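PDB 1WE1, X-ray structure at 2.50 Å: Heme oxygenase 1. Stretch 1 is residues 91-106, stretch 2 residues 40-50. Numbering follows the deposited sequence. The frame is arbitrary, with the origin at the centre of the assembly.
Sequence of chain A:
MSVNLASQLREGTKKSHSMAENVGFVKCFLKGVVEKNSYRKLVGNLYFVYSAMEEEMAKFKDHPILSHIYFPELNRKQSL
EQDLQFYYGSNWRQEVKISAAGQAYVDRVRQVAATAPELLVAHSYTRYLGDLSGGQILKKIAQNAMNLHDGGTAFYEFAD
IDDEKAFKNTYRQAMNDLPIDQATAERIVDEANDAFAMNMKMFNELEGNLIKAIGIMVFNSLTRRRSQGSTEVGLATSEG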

# COMPACT_ATOMS: atom_id res chain seq x y z
N ASN A 91 6.23 22.84 3.63
CA ASN A 91 6.65 22.48 4.97
C ASN A 91 6.17 21.07 5.36
O ASN A 91 6.06 20.77 6.55
CB ASN A 91 6.12 23.49 6.01
CG ASN A 91 6.53 24.92 5.72
OD1 ASN A 91 7.63 25.19 5.25
ND2 ASN A 91 5.65 25.86 6.04
N TRP A 92 5.90 20.21 4.37
CA TRP A 92 5.40 18.87 4.68
C TRP A 92 6.23 18.03 5.64
O TRP A 92 5.66 17.27 6.42
CB TRP A 92 5.12 18.05 3.41
CG TRP A 92 6.33 17.58 2.62
CD1 TRP A 92 6.96 18.25 1.61
CD2 TRP A 92 7.03 16.34 2.79
NE1 TRP A 92 8.01 17.50 1.13
CE2 TRP A 92 8.08 16.33 1.83
CE3 TRP A 92 6.89 15.24 3.65
CZ2 TRP A 92 8.99 15.25 1.71
CZ3 TRP A 92 7.79 14.17 3.53
CH2 TRP A 92 8.83 14.19 2.57
N ARG A 93 7.56 18.15 5.61
CA ARG A 93 8.39 17.36 6.52
C ARG A 93 7.95 17.65 7.95
O ARG A 93 8.01 16.78 8.82
CB ARG A 93 9.88 17.75 6.40
CG ARG A 93 10.77 16.89 5.49
CD ARG A 93 10.37 16.97 4.03
NE ARG A 93 11.46 16.73 3.07
CZ ARG A 93 12.19 15.62 2.98
NH1 ARG A 93 11.99 14.60 3.80
NH2 ARG A 93 13.10 15.51 2.04
N GLN A 94 7.47 18.87 8.18
CA GLN A 94 7.05 19.30 9.51
C GLN A 94 5.59 19.05 9.85
O GLN A 94 5.23 19.04 11.02
CB GLN A 94 7.36 20.79 9.70
CG GLN A 94 8.64 21.29 9.01
CD GLN A 94 8.90 22.78 9.27
OE1 GLN A 94 9.64 23.43 8.52
NE2 GLN A 94 8.31 23.32 10.34
N GLU A 95 4.75 18.86 8.84
CA GLU A 95 3.32 18.63 9.09
C GLU A 95 2.89 17.16 9.06
O GLU A 95 1.89 16.79 9.69
CB GLU A 95 2.48 19.40 8.07
CG GLU A 95 1.88 20.69 8.59
CD GLU A 95 2.93 21.72 8.97
OE1 GLU A 95 3.69 22.14 8.07
OE2 GLU A 95 2.99 22.10 10.15
N VAL A 96 3.62 16.34 8.32
CA VAL A 96 3.27 14.94 8.20
C VAL A 96 3.47 14.19 9.51
O VAL A 96 4.44 14.42 10.23
CB VAL A 96 4.09 14.24 7.07
CG1 VAL A 96 5.54 14.00 7.52
CG2 VAL A 96 3.41 12.93 6.68
N LYS A 97 2.52 13.30 9.82
CA LYS A 97 2.61 12.51 11.04
C LYS A 97 2.15 11.07 10.78
O LYS A 97 1.53 10.77 9.75
CB LYS A 97 1.76 13.14 12.16
CG LYS A 97 0.30 12.77 12.09
CD LYS A 97 -0.38 13.40 10.88
CE LYS A 97 -1.64 12.61 10.47
NZ LYS A 97 -2.66 12.48 11.55
N ILE A 98 2.46 10.19 11.71
CA ILE A 98 2.08 8.79 11.56
C ILE A 98 1.08 8.44 12.66
O ILE A 98 1.24 8.87 13.79
CB ILE A 98 3.36 7.89 11.64
CG1 ILE A 98 3.01 6.44 11.31
CG2 ILE A 98 4.01 7.99 13.02
CD1 ILE A 98 4.24 5.54 11.28
N SER A 99 0.04 7.69 12.32
CA SER A 99 -0.95 7.29 13.31
C SER A 99 -0.51 6.01 14.05
O SER A 99 0.48 5.37 13.67
CB SER A 99 -2.29 7.02 12.64
OG SER A 99 -2.24 5.78 11.96
N ALA A 100 -1.24 5.63 15.10
CA ALA A 100 -0.90 4.43 15.86
C ALA A 100 -0.93 3.19 14.97
O ALA A 100 -0.03 2.37 15.03
CB ALA A 100 -1.84 4.25 17.05
N ALA A 101 -1.97 3.04 14.15
CA ALA A 101 -2.06 1.87 13.28
C ALA A 101 -0.89 1.89 12.30
O ALA A 101 -0.28 0.86 12.01
CB ALA A 101 -3.36 1.88 12.51
N GLY A 102 -0.58 3.08 11.80
CA GLY A 102 0.52 3.21 10.87
C GLY A 102 1.82 2.82 11.53
O GLY A 102 2.68 2.21 10.90
N GLN A 103 1.98 3.17 12.81
CA GLN A 103 3.20 2.84 13.53
C GLN A 103 3.29 1.33 13.72
O GLN A 103 4.36 0.73 13.58
CB GLN A 103 3.24 3.55 14.88
CG GLN A 103 4.52 3.31 15.67
CD GLN A 103 5.77 3.82 14.96
OE1 GLN A 103 5.95 5.03 14.79
NE2 GLN A 103 6.63 2.89 14.54
N ALA A 104 2.15 0.71 14.05
CA ALA A 104 2.11 -0.73 14.24
C ALA A 104 2.54 -1.39 12.93
O ALA A 104 3.28 -2.37 12.92
CB ALA A 104 0.70 -1.17 14.64
N TYR A 105 2.06 -0.84 11.82
CA TYR A 105 2.40 -1.36 10.51
C TYR A 105 3.93 -1.33 10.35
O TYR A 105 4.56 -2.36 10.12
CB TYR A 105 1.75 -0.52 9.42
CG TYR A 105 1.58 -1.22 8.08
CD1 TYR A 105 2.49 -2.21 7.66
CD2 TYR A 105 0.54 -0.88 7.22
CE1 TYR A 105 2.35 -2.83 6.41
CE2 TYR A 105 0.39 -1.50 5.98
CZ TYR A 105 1.30 -2.47 5.57
OH TYR A 105 1.16 -3.04 4.33
N VAL A 106 4.51 -0.14 10.48
CA VAL A 106 5.96 0.05 10.36
C VAL A 106 6.70 -0.87 11.31
O VAL A 106 7.74 -1.43 10.95
CB VAL A 106 6.37 1.51 10.71
CG1 VAL A 106 7.87 1.60 10.99
CG2 VAL A 106 6.01 2.43 9.57
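Stretch 2, residues 40-50: RKLVGNLYFVY

Asn 45 anchors the contact, its carboxamide reading the start of a helix from outside. Its OD1 accepts from the backbone N of Ser 99 at 2.9 Å, nearly straight, while Asn 45 ND2 donates to Ser 99 OG at 3.0 Å. Ser 99 is the N-cap of helix 100-106, and the same OG accepts from Gly 102 N at 3.2 Å, so Ser 99 OG takes part in the helix cap and in the cross-contact at once.

Stretch 2 is helical throughout and runs nearly parallel to helix 100-106, at 14°, with the axes 9.0 Å apart at closest approach. Glycines make room on both sides: a CB on Gly 102 would clash with Asn 45 OD1, and at Gly 44 the bare CA takes Val 96 CG2 at 3.7 Å.

Phe 48 lies along the extended segment before the cap, with Ile 98 CB 3.6 Å from its CD1 and Val 96 CG1 4.1 Å from its CZ. Farther along, Val 49 CG1 sits over the face of the Tyr 105 ring, 3.7 Å from its centroid, and Val 106 CG2 reaches Phe 48 CB at 3.9 Å. Beyond Val 96, the edge of Trp 92 meets the face of Tyr 47, Trp 92 CZ3 to Tyr 47 CZ 3.9 Å. Lys 97 NZ lies 3.4 Å from Lys 41 NZ, two like charges close together, with no hydrogen bond between them.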

# COMPACT_ATOMS: atom_id res chain seq x y z
N ARG A 40 -5.25 12.51 3.13
CA ARG A 40 -3.93 13.09 3.28
C ARG A 40 -3.17 12.36 4.40
O ARG A 40 -1.95 12.21 4.35
CB ARG A 40 -4.11 14.58 3.63
CG ARG A 40 -2.86 15.41 3.58
CD ARG A 40 -3.17 16.90 3.63
NE ARG A 40 -3.69 17.36 4.92
CZ ARG A 40 -3.54 18.62 5.34
NH1 ARG A 40 -2.90 19.50 4.59
NH2 ARG A 40 -4.03 19.00 6.52
N LYS A 41 -3.91 11.92 5.41
CA LYS A 41 -3.31 11.22 6.53
C LYS A 41 -2.93 9.80 6.15
O LYS A 41 -1.98 9.22 6.70
CB LYS A 41 -4.28 11.24 7.72
CG LYS A 41 -4.59 12.66 8.21
CD LYS A 41 -5.22 12.71 9.60
CE LYS A 41 -5.27 14.15 10.11
NZ LYS A 41 -5.51 14.29 11.58
N LEU A 42 -3.68 9.23 5.20
CA LEU A 42 -3.40 7.89 4.72
C LEU A 42 -2.06 7.93 3.99
O LEU A 42 -1.20 7.07 4.19
CB LEU A 42 -4.49 7.43 3.77
CG LEU A 42 -4.38 5.98 3.32
CD1 LEU A 42 -4.55 5.08 4.53
CD2 LEU A 42 -5.44 5.68 2.26
N VAL A 43 -1.90 8.95 3.16
CA VAL A 43 -0.67 9.14 2.40
C VAL A 43 0.51 9.27 3.35
O VAL A 43 1.58 8.73 3.09
CB VAL A 43 -0.76 10.39 1.51
CG1 VAL A 43 0.59 10.67 0.82
CG2 VAL A 43 -1.86 10.19 0.46
N GLY A 44 0.32 10.00 4.44
CA GLY A 44 1.38 10.17 5.42
C GLY A 44 1.76 8.81 5.98
O GLY A 44 2.94 8.49 6.09
N ASN A 45 0.77 8.00 6.33
CA ASN A 45 1.08 6.68 6.87
C ASN A 45 1.83 5.79 5.86
O ASN A 45 2.93 5.30 6.15
CB ASN A 45 -0.18 5.97 7.34
CG ASN A 45 -0.62 6.44 8.73
OD1 ASN A 45 0.19 6.91 9.54
ND2 ASN A 45 -1.90 6.29 9.01
N LEU A 46 1.26 5.58 4.68
CA LEU A 46 1.92 4.75 3.68
C LEU A 46 3.34 5.25 3.46
O LEU A 46 4.26 4.46 3.24
CB LEU A 46 1.15 4.76 2.36
CG LEU A 46 -0.25 4.18 2.51
CD1 LEU A 46 -0.95 4.13 1.16
CD2 LEU A 46 -0.14 2.79 3.10
N TYR A 47 3.52 6.56 3.52
CA TYR A 47 4.84 7.14 3.35
C TYR A 47 5.84 6.47 4.30
O TYR A 47 6.94 6.11 3.89
CB TYR A 47 4.78 8.65 3.62
CG TYR A 47 6.13 9.29 3.73
CD1 TYR A 47 6.97 9.40 2.63
CD2 TYR A 47 6.60 9.74 4.96
CE1 TYR A 47 8.24 9.95 2.75
CE2 TYR A 47 7.88 10.28 5.09
CZ TYR A 47 8.69 10.38 3.99
OH TYR A 47 9.96 10.91 4.13
N PHE A 48 5.47 6.30 5.57
CA PHE A 48 6.37 5.68 6.55
C PHE A 48 6.51 4.18 6.34
O PHE A 48 7.59 3.62 6.51
CB PHE A 48 5.89 5.96 7.98
CG PHE A 48 5.86 7.42 8.32
CD1 PHE A 48 4.66 8.13 8.33
CD2 PHE A 48 7.04 8.11 8.61
CE1 PHE A 48 4.63 9.49 8.60
CE2 PHE A 48 7.03 9.48 8.88
CZ PHE A 48 5.82 10.17 8.88
N VAL A 49 5.41 3.52 5.97
CA VAL A 49 5.46 2.09 5.76
C VAL A 49 6.37 1.75 4.59
O VAL A 49 7.21 0.87 4.70
CB VAL A 49 4.07 1.52 5.49
CG1 VAL A 49 4.18 0.01 5.22
CG2 VAL A 49 3.15 1.81 6.68
N TYR A 50 6.21 2.45 3.47
CA TYR A 50 7.05 2.19 2.31
C TYR A 50 8.49 2.54 2.60
O TYR A 50 9.40 1.86 2.14
CB TYR A 50 6.57 2.96 1.09
CG TYR A 50 5.41 2.30 0.40
CD1 TYR A 50 5.61 1.33 -0.59
CD2 TYR A 50 4.10 2.63 0.75
CE1 TYR A 50 4.52 0.72 -1.23
CE2 TYR A 50 3.01 2.03 0.11
CZ TYR A 50 3.22 1.08 -0.87
OH TYR A 50 2.14 0.52 -1.50